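Salicylaldehyde dehydrogenase NahF (Pseudomonas putida, PDB 4JZ6) probably oxidises salicylaldehyde to salicylate with NAD+ in naphthalene degradation, as an aldehyde dehydrogenase of broad substrate specificity. Local coordinates at residues A129-Q134 with I176-V181; G292-Q297 with A380-H385; N354-D359 with E395-P400. All blocks are in the same frame, centred on the assembly; numbering follows the deposited sequence.

Contact 1 (A129-Q134 with I176-V181)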
loop_
_atom_site.group_PDB
_atom_site.type_symbol
_atom_site.label_atom_id
_atom_site.label_comp_id
_atom_site.label_asym_id
_atom_site.label_seq_id
_atom_site.Cartn_x
_atom_site.Cartn_y
_atom_site.Cartn_z
ATOM N N ALA A 129 -10.824 -19.016 -6.621
ATOM C CA ALA A 129 -12.182 -19.415 -6.982
ATOM C C ALA A 129 -13.115 -19.458 -5.767
ATOM O O ALA A 129 -14.256 -18.986 -5.835
ATOM C CB ALA A 129 -12.162 -20.755 -7.672
ATOM N N SER A 130 -12.621 -20.022 -4.664
ATOM C CA SER A 130 -13.397 -20.138 -3.432
ATOM C C SER A 130 -13.761 -18.775 -2.882
ATOM O O SER A 130 -14.807 -18.611 -2.262
ATOM C CB SER A 130 -12.605 -20.885 -2.367
ATOM O OG SER A 130 -12.173 -22.140 -2.841
ATOM N N LEU A 131 -12.882 -17.801 -3.112
ATOM C CA LEU A 131 -13.029 -16.471 -2.531
ATOM C C LEU A 131 -14.116 -15.638 -3.194
ATOM O O LEU A 131 -14.474 -14.575 -2.687
ATOM C CB LEU A 131 -11.698 -15.708 -2.582
ATOM C CG LEU A 131 -10.631 -16.089 -1.553
ATOM C CD1 LEU A 131 -9.498 -15.077 -1.561
ATOM C CD2 LEU A 131 -11.245 -16.195 -0.165
ATOM N N ALA A 132 -14.633 -16.131 -4.319
ATOM C CA ALA A 132 -15.588 -15.398 -5.151
ATOM C C ALA A 132 -16.737 -14.774 -4.366
ATOM O O ALA A 132 -17.092 -13.610 -4.583
ATOM C CB ALA A 132 -16.127 -16.299 -6.253
ATOM N N THR A 133 -17.305 -15.548 -3.451
ATOM C CA THR A 133 -18.407 -15.067 -2.631
ATOM C C THR A 133 -17.921 -14.447 -1.319
ATOM O O THR A 133 -18.726 -13.982 -0.507
ATOM C CB THR A 133 -19.383 -16.203 -2.306
ATOM O OG1 THR A 133 -18.717 -17.210 -1.537
ATOM C CG2 THR A 133 -19.906 -16.819 -3.582
ATOM N N GLN A 134 -16.606 -14.433 -1.122
ATOM C CA GLN A 134 -16.021 -14.017 0.148
ATOM C C GLN A 134 -15.406 -12.624 0.089
ATOM O O GLN A 134 -14.872 -12.132 1.079
ATOM C CB GLN A 134 -14.974 -15.031 0.599
ATOM C CG GLN A 134 -15.544 -16.396 0.891
ATOM C CD GLN A 134 -16.629 -16.334 1.939
ATOM O OE1 GLN A 134 -16.369 -16.005 3.099
ATOM N NE2 GLN A 134 -17.860 -16.634 1.536
ATOM N N ILE A 176 -2.539 -13.692 -11.454
ATOM C CA ILE A 176 -3.656 -13.732 -12.387
ATOM C C ILE A 176 -4.932 -14.107 -11.649
ATOM O O ILE A 176 -5.916 -13.366 -11.679
ATOM C CB ILE A 176 -3.408 -14.759 -13.508
ATOM C CG1 ILE A 176 -2.154 -14.381 -14.297
ATOM C CG2 ILE A 176 -4.620 -14.869 -14.421
ATOM C CD1 ILE A 176 -1.739 -15.403 -15.322
ATOM N N ALA A 177 -4.896 -15.256 -10.980
ATOM C CA ALA A 177 -6.064 -15.800 -10.291
ATOM C C ALA A 177 -6.728 -14.774 -9.397
ATOM O O ALA A 177 -7.940 -14.562 -9.473
ATOM C CB ALA A 177 -5.681 -17.024 -9.471
ATOM N N TYR A 178 -5.928 -14.136 -8.552
ATOM C CA TYR A 178 -6.471 -13.198 -7.578
ATOM C C TYR A 178 -7.067 -11.937 -8.217
ATOM O O TYR A 178 -8.215 -11.594 -7.929
ATOM C CB TYR A 178 -5.444 -12.881 -6.489
ATOM C CG TYR A 178 -5.165 -14.052 -5.570
ATOM C CD1 TYR A 178 -6.208 -14.771 -4.986
ATOM C CD2 TYR A 178 -3.859 -14.445 -5.286
ATOM C CE1 TYR A 178 -5.952 -15.841 -4.136
ATOM C CE2 TYR A 178 -3.595 -15.514 -4.438
ATOM C CZ TYR A 178 -4.642 -16.207 -3.866
ATOM O OH TYR A 178 -4.373 -17.272 -3.032
ATOM N N PRO A 179 -6.311 -11.255 -9.104
ATOM C CA PRO A 179 -6.952 -10.100 -9.745
ATOM C C PRO A 179 -8.202 -10.483 -10.545
ATOM O O PRO A 179 -9.144 -9.693 -10.624
ATOM C CB PRO A 179 -5.859 -9.572 -10.677
ATOM C CG PRO A 179 -4.576 -9.984 -10.013
ATOM C CD PRO A 179 -4.879 -11.349 -9.455
ATOM N N LEU A 180 -8.222 -11.682 -11.117
ATOM C CA LEU A 180 -9.410 -12.142 -11.837
ATOM C C LEU A 180 -10.642 -12.284 -10.934
ATOM O O LEU A 180 -11.691 -11.702 -11.218
ATOM C CB LEU A 180 -9.143 -13.445 -12.594
ATOM C CG LEU A 180 -8.208 -13.335 -13.804
ATOM C CD1 LEU A 180 -8.436 -14.479 -14.784
ATOM C CD2 LEU A 180 -8.371 -11.990 -14.487
ATOM N N VAL A 181 -10.517 -13.043 -9.851
ATOM C CA VAL A 181 -11.655 -13.258 -8.962
ATOM C C VAL A 181 -12.154 -11.949 -8.332
ATOM O O VAL A 181 -13.308 -11.852 -7.913
ATOM C CB VAL A 181 -11.349 -14.302 -7.866
ATOM C CG1 VAL A 181 -10.340 -13.759 -6.860
ATOM C CG2 VAL A 181 -12.634 -14.746 -7.184
#
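V181 pushes one methyl against the backbone of A132: CG2 lies 3.6 Å from A132 CA and 3.9 Å from A132 CB. CG1, at chi1 70°, sits between the backbone N and the carbonyl carbon of V181, which leaves CG2 anti to that N and aimed at A132. CG2 also reaches the carbonyl carbon of L131, so the one methyl rests on two consecutive residues, L131 and A132. Beside this, L131 CD1 approaches the ring of Y178 obliquely, at 4.4 Å from CE1. Helix 170-181, which carries V181 and Y178, is the crossover between the neighbouring parallel strands 159-162 and 186-189, a beta-alpha-beta unit of the Rossmann-like NAD-binding domain of aldehyde dehydrogenases. Y178 OH is hydrogen-bonded to D475 OD1, which restrains the far end of the ring that L131 meets. L131 itself also leans on I480. Further out, R82 of helix 78-94 grips the backbone around A129 and S130, giving NE to A129 O and NH2 to S130 O, and L85 of the same helix touches A129 and V181 alike.

Contact 2 (G292-Q297 with A380-H385); sequences GSFLFQ and ATILDH
A380 sets its CB over one face of the F294 ring, a CH-pi contact 4.2 Å from the ring centroid and 24° off the normal. The methyl is shifted toward the rim, with F294 CE1 its nearest ring atom at 3.9 Å. S293 CB sits against the opposite face, 3.6 Å above the plane, so the ring is held between the A380 methyl and the S293 methylene. The ring gets there because F294 CG stands anti to its own carbonyl carbon, with chi1 -58°. T381 comes next, with CB directed away from 292-297; its OG1 is hydrogen-bonded to P379 O and G371 O, while its backbone N passes the ring obliquely. I382 then meets the edge of the ring, CG1 lying near the ring plane at 4.2 Å from F294 CZ. T325 of helix 311-327 packs on A380, I382 and F294 together. F294 ends helix 282-294, the crossover between parallel strands 273-276 and 306-310, and the C-terminal end of this beta-alpha-beta crossover helix packs on strand 381-384 of the same mixed sheet, in the alpha/beta catalytic domain of aldehyde dehydrogenases.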
loop_
_atom_site.group_PDB
_atom_site.type_symbol
_atom_site.label_atom_id
_atom_site.label_comp_id
_atom_site.label_asym_id
_atom_site.label_seq_id
_atom_site.Cartn_x
_atom_site.Cartn_y
_atom_site.Cartn_z
ATOM N N GLY A 292 15.340 -26.195 2.750
ATOM C CA GLY A 292 15.133 -24.782 2.483
ATOM C C GLY A 292 16.299 -24.143 1.757
ATOM O O GLY A 292 16.125 -23.189 1.005
ATOM N N SER A 293 17.497 -24.676 1.974
ATOM C CA SER A 293 18.691 -24.109 1.366
ATOM C C SER A 293 18.836 -24.471 -0.107
ATOM O O SER A 293 19.240 -23.637 -0.920
ATOM C CB SER A 293 19.942 -24.552 2.122
ATOM O OG SER A 293 19.964 -23.986 3.419
ATOM N N PHE A 294 18.495 -25.707 -0.455
ATOM C CA PHE A 294 18.882 -26.220 -1.759
ATOM C C PHE A 294 17.754 -26.645 -2.684
ATOM O O PHE A 294 18.007 -27.175 -3.768
ATOM C CB PHE A 294 19.889 -27.345 -1.584
ATOM C CG PHE A 294 21.109 -26.926 -0.846
ATOM C CD1 PHE A 294 21.969 -25.987 -1.394
ATOM C CD2 PHE A 294 21.390 -27.447 0.401
ATOM C CE1 PHE A 294 23.100 -25.582 -0.714
ATOM C CE2 PHE A 294 22.516 -27.050 1.089
ATOM C CZ PHE A 294 23.377 -26.113 0.532
ATOM N N LEU A 295 16.515 -26.416 -2.274
ATOM C CA LEU A 295 15.409 -26.649 -3.179
ATOM C C LEU A 295 15.548 -25.670 -4.346
ATOM O O LEU A 295 15.784 -24.477 -4.130
ATOM C CB LEU A 295 14.078 -26.469 -2.454
ATOM C CG LEU A 295 12.812 -26.562 -3.303
ATOM C CD1 LEU A 295 12.740 -27.888 -4.022
ATOM C CD2 LEU A 295 11.606 -26.377 -2.419
ATOM N N PHE A 296 15.433 -26.187 -5.574
ATOM C CA PHE A 296 15.568 -25.384 -6.798
ATOM C C PHE A 296 16.859 -24.558 -6.806
ATOM O O PHE A 296 16.876 -23.407 -7.251
ATOM C CB PHE A 296 14.331 -24.494 -7.013
ATOM C CG PHE A 296 14.306 -23.783 -8.344
ATOM C CD1 PHE A 296 14.624 -24.453 -9.518
ATOM C CD2 PHE A 296 13.961 -22.438 -8.419
ATOM C CE1 PHE A 296 14.605 -23.795 -10.738
ATOM C CE2 PHE A 296 13.935 -21.779 -9.643
ATOM C CZ PHE A 296 14.256 -22.463 -10.803
ATOM N N GLN A 297 17.934 -25.154 -6.296
ATOM C CA GLN A 297 19.249 -24.524 -6.306
ATOM C C GLN A 297 19.286 -23.196 -5.563
ATOM O O GLN A 297 19.997 -22.287 -5.978
ATOM C CB GLN A 297 19.706 -24.272 -7.744
ATOM C CG GLN A 297 19.653 -25.485 -8.625
ATOM C CD GLN A 297 18.408 -25.554 -9.489
ATOM O OE1 GLN A 297 17.650 -26.518 -9.414
ATOM N NE2 GLN A 297 18.198 -24.542 -10.324
ATOM N N ALA A 380 26.790 -27.596 -4.347
ATOM C CA ALA A 380 26.172 -27.130 -3.113
ATOM C C ALA A 380 27.264 -26.630 -2.173
ATOM O O ALA A 380 28.205 -27.358 -1.856
ATOM C CB ALA A 380 25.373 -28.237 -2.463
ATOM N N THR A 381 27.139 -25.380 -1.744
ATOM C CA THR A 381 28.196 -24.721 -0.990
ATOM C C THR A 381 27.692 -24.142 0.337
ATOM O O THR A 381 26.653 -23.491 0.382
ATOM C CB THR A 381 28.839 -23.598 -1.836
ATOM O OG1 THR A 381 29.308 -24.138 -3.079
ATOM C CG2 THR A 381 30.004 -22.961 -1.105
ATOM N N ILE A 382 28.433 -24.391 1.413
ATOM C CA ILE A 382 28.130 -23.800 2.716
ATOM C C ILE A 382 29.350 -23.050 3.255
ATOM O O ILE A 382 30.453 -23.602 3.311
ATOM C CB ILE A 382 27.721 -24.866 3.755
ATOM C CG1 ILE A 382 26.569 -25.728 3.239
ATOM C CG2 ILE A 382 27.329 -24.211 5.059
ATOM C CD1 ILE A 382 26.291 -26.931 4.106
ATOM N N LEU A 383 29.152 -21.791 3.639
ATOM C CA LEU A 383 30.214 -21.000 4.254
ATOM C C LEU A 383 29.936 -20.857 5.748
ATOM O O LEU A 383 28.809 -20.551 6.154
ATOM C CB LEU A 383 30.330 -19.624 3.593
ATOM C CG LEU A 383 30.577 -19.609 2.082
ATOM C CD1 LEU A 383 30.646 -18.190 1.546
ATOM C CD2 LEU A 383 31.845 -20.345 1.771
ATOM N N ASP A 384 30.963 -21.097 6.561
ATOM C CA ASP A 384 30.844 -21.013 8.013
ATOM C C ASP A 384 31.637 -19.818 8.542
ATOM O O ASP A 384 32.533 -19.312 7.860
ATOM C CB ASP A 384 31.365 -22.297 8.660
ATOM C CG ASP A 384 30.945 -22.435 10.116
ATOM O OD1 ASP A 384 30.359 -21.478 10.671
ATOM O OD2 ASP A 384 31.213 -23.501 10.710
ATOM N N HIS A 385 31.313 -19.390 9.763
ATOM C CA HIS A 385 31.953 -18.233 10.390
ATOM C C HIS A 385 31.837 -16.986 9.525
ATOM O O HIS A 385 32.817 -16.271 9.309
ATOM C CB HIS A 385 33.421 -18.512 10.707
ATOM C CG HIS A 385 33.642 -19.784 11.456
ATOM N ND1 HIS A 385 33.367 -19.916 12.799
ATOM C CD2 HIS A 385 34.119 -20.988 11.049
ATOM C CE1 HIS A 385 33.662 -21.141 13.189
ATOM N NE2 HIS A 385 34.121 -21.812 12.147
#

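Contact 3 (N354-D359 with E395-P400)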
loop_
_atom_site.group_PDB
_atom_site.type_symbol
_atom_site.label_atom_id
_atom_site.label_comp_id
_atom_site.label_asym_id
_atom_site.label_seq_id
_atom_site.Cartn_x
_atom_site.Cartn_y
_atom_site.Cartn_z
ATOM N N ASN A 354 30.289 -15.456 -7.032
ATOM C CA ASN A 354 31.732 -15.455 -6.815
ATOM C C ASN A 354 32.267 -14.148 -6.234
ATOM O O ASN A 354 33.167 -14.162 -5.397
ATOM C CB ASN A 354 32.477 -15.815 -8.099
ATOM C CG ASN A 354 32.249 -17.253 -8.515
ATOM O OD1 ASN A 354 31.893 -18.099 -7.692
ATOM N ND2 ASN A 354 32.444 -17.536 -9.798
ATOM N N GLY A 355 31.719 -13.023 -6.683
ATOM C CA GLY A 355 32.055 -11.737 -6.095
ATOM C C GLY A 355 31.766 -11.762 -4.606
ATOM O O GLY A 355 32.601 -11.367 -3.793
ATOM N N LEU A 356 30.582 -12.254 -4.252
ATOM C CA LEU A 356 30.188 -12.423 -2.858
ATOM C C LEU A 356 31.076 -13.449 -2.144
ATOM O O LEU A 356 31.458 -13.261 -0.987
ATOM C CB LEU A 356 28.719 -12.855 -2.773
ATOM C CG LEU A 356 27.600 -11.806 -2.833
ATOM C CD1 LEU A 356 27.614 -10.944 -1.589
ATOM C CD2 LEU A 356 27.685 -10.929 -4.067
ATOM N N PHE A 357 31.398 -14.527 -2.856
ATOM C CA PHE A 357 32.198 -15.634 -2.337
ATOM C C PHE A 357 33.626 -15.179 -2.003
ATOM O O PHE A 357 34.120 -15.427 -0.901
ATOM C CB PHE A 357 32.210 -16.753 -3.385
ATOM C CG PHE A 357 32.643 -18.103 -2.871
ATOM C CD1 PHE A 357 33.832 -18.268 -2.179
ATOM C CD2 PHE A 357 31.864 -19.223 -3.122
ATOM C CE1 PHE A 357 34.228 -19.518 -1.728
ATOM C CE2 PHE A 357 32.253 -20.477 -2.677
ATOM C CZ PHE A 357 33.436 -20.624 -1.978
ATOM N N LYS A 358 34.288 -14.528 -2.954
ATOM C CA LYS A 358 35.653 -14.057 -2.742
ATOM C C LYS A 358 35.727 -13.101 -1.559
ATOM O O LYS A 358 36.618 -13.213 -0.717
ATOM C CB LYS A 358 36.208 -13.372 -3.994
ATOM C CG LYS A 358 37.639 -12.869 -3.818
ATOM C CD LYS A 358 38.102 -11.958 -4.956
ATOM C CE LYS A 358 39.560 -11.533 -4.754
ATOM N NZ LYS A 358 40.050 -10.594 -5.805
ATOM N N ASP A 359 34.786 -12.161 -1.504
ATOM C CA ASP A 359 34.759 -11.166 -0.439
ATOM C C ASP A 359 34.682 -11.820 0.935
ATOM O O ASP A 359 35.465 -11.497 1.829
ATOM C CB ASP A 359 33.586 -10.201 -0.625
ATOM C CG ASP A 359 33.430 -9.248 0.545
ATOM O OD1 ASP A 359 34.056 -8.166 0.519
ATOM O OD2 ASP A 359 32.690 -9.587 1.494
ATOM N N GLU A 395 23.650 -9.727 1.823
ATOM C CA GLU A 395 23.321 -9.645 0.402
ATOM C C GLU A 395 22.704 -10.953 -0.092
ATOM O O GLU A 395 23.242 -12.034 0.148
ATOM C CB GLU A 395 24.563 -9.306 -0.418
ATOM C CG GLU A 395 24.480 -7.977 -1.142
ATOM C CD GLU A 395 25.846 -7.384 -1.422
ATOM O OE1 GLU A 395 26.318 -7.503 -2.573
ATOM O OE2 GLU A 395 26.445 -6.797 -0.492
ATOM N N GLU A 396 21.572 -10.850 -0.778
ATOM C CA GLU A 396 20.905 -12.029 -1.318
ATOM C C GLU A 396 21.758 -12.682 -2.398
ATOM O O GLU A 396 22.303 -12.001 -3.264
ATOM C CB GLU A 396 19.530 -11.660 -1.884
ATOM C CG GLU A 396 18.682 -12.856 -2.270
ATOM C CD GLU A 396 17.292 -12.467 -2.733
ATOM O OE1 GLU A 396 16.344 -13.244 -2.485
ATOM O OE2 GLU A 396 17.145 -11.386 -3.348
ATOM N N THR A 397 21.873 -14.004 -2.339
ATOM C CA THR A 397 22.653 -14.751 -3.314
ATOM C C THR A 397 21.789 -15.842 -3.934
ATOM O O THR A 397 21.514 -16.858 -3.305
ATOM C CB THR A 397 23.887 -15.401 -2.659
ATOM O OG1 THR A 397 23.469 -16.460 -1.787
ATOM C CG2 THR A 397 24.678 -14.371 -1.857
ATOM N N PHE A 398 21.356 -15.632 -5.168
ATOM C CA PHE A 398 20.450 -16.570 -5.820
ATOM C C PHE A 398 21.193 -17.787 -6.341
ATOM O O PHE A 398 21.568 -17.840 -7.513
ATOM C CB PHE A 398 19.698 -15.877 -6.961
ATOM C CG PHE A 398 18.215 -15.816 -6.750
ATOM C CD1 PHE A 398 17.690 -15.311 -5.565
ATOM C CD2 PHE A 398 17.341 -16.261 -7.731
ATOM C CE1 PHE A 398 16.322 -15.257 -5.364
ATOM C CE2 PHE A 398 15.968 -16.207 -7.536
ATOM C CZ PHE A 398 15.458 -15.705 -6.350
ATOM N N GLY A 399 21.405 -18.766 -5.470
ATOM C CA GLY A 399 22.166 -19.944 -5.842
ATOM C C GLY A 399 22.230 -21.011 -4.768
ATOM O O GLY A 399 21.773 -20.793 -3.643
ATOM N N PRO A 400 22.788 -22.182 -5.121
ATOM C CA PRO A 400 22.990 -23.311 -4.206
ATOM C C PRO A 400 24.141 -23.039 -3.234
ATOM O O PRO A 400 25.082 -23.832 -3.116
ATOM C CB PRO A 400 23.354 -24.457 -5.150
ATOM C CG PRO A 400 24.022 -23.785 -6.304
ATOM C CD PRO A 400 23.278 -22.481 -6.480
#
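The loop bearing the family's E-E-x-F-G-P signature, here E395 to P400, is packed by L356 of helix 349-362 in the catalytic domain of the aldehyde dehydrogenase fold. In relatives this signature lies beside the nicotinamide end of the NAD+ site, so the helix probably backs a loop that faces the cofactor. L356 does all the touching from the helix, and its isobutyl group slants across both partners. CD1 lies 3.7 Å from E395 CB. Both methyls also rest against one carboxylate oxygen, E395 OE1, with CD1 the nearer at 3.8 Å. That oxygen makes a salt bridge to R391 NH2, and R391 itself touches L356, so the methyls lie beside the carboxylate that R391 holds. Two residues on from E395, T397 brings its methyl in, CG2 lying 4.0 Å from L356 CG. With chi1 at 70°, CG2 stands anti to the carbonyl carbon and OG1 takes the more hindered place, which turns the methyl rather than the hydroxyl toward the leucine. Cutting L356 back to an alanine is likely to open a gap between helix 349-362 and the loop, leaving E395 CB and T397 CG2 without their apolar neighbour. Backbone polar groups anchor the loop further: T397 N to E305 OE1 and E395 O to K271 NZ. F398 is the centre of an inverse gamma turn, closed by a weak bond of 2.9 Å from G399 N to T397 O.

How the contacts relate
Contact 1 closes before the others open and lies in the NAD-binding domain, on the opposite side of the chain's centre from contacts 2 and 3; its centre is about 36 Å from that of contact 2 and 39 Å from that of contact 3. Contacts 2 and 3 share the catalytic domain, centres about 11 Å apart, and their segments alternate: 292-297, 354-359, 380-385, 395-400. They touch directly. T381 N probably donates to P400 O at 2.9 Å, where strand 381-384 meets the start of strand 401-407, and F357 of helix 349-362 packs on T381. Helices 282-294 and 349-362 are thus tied to one mixed sheet, while contact 1 joins helices 111-130 and 170-181 in the NAD-binding domain.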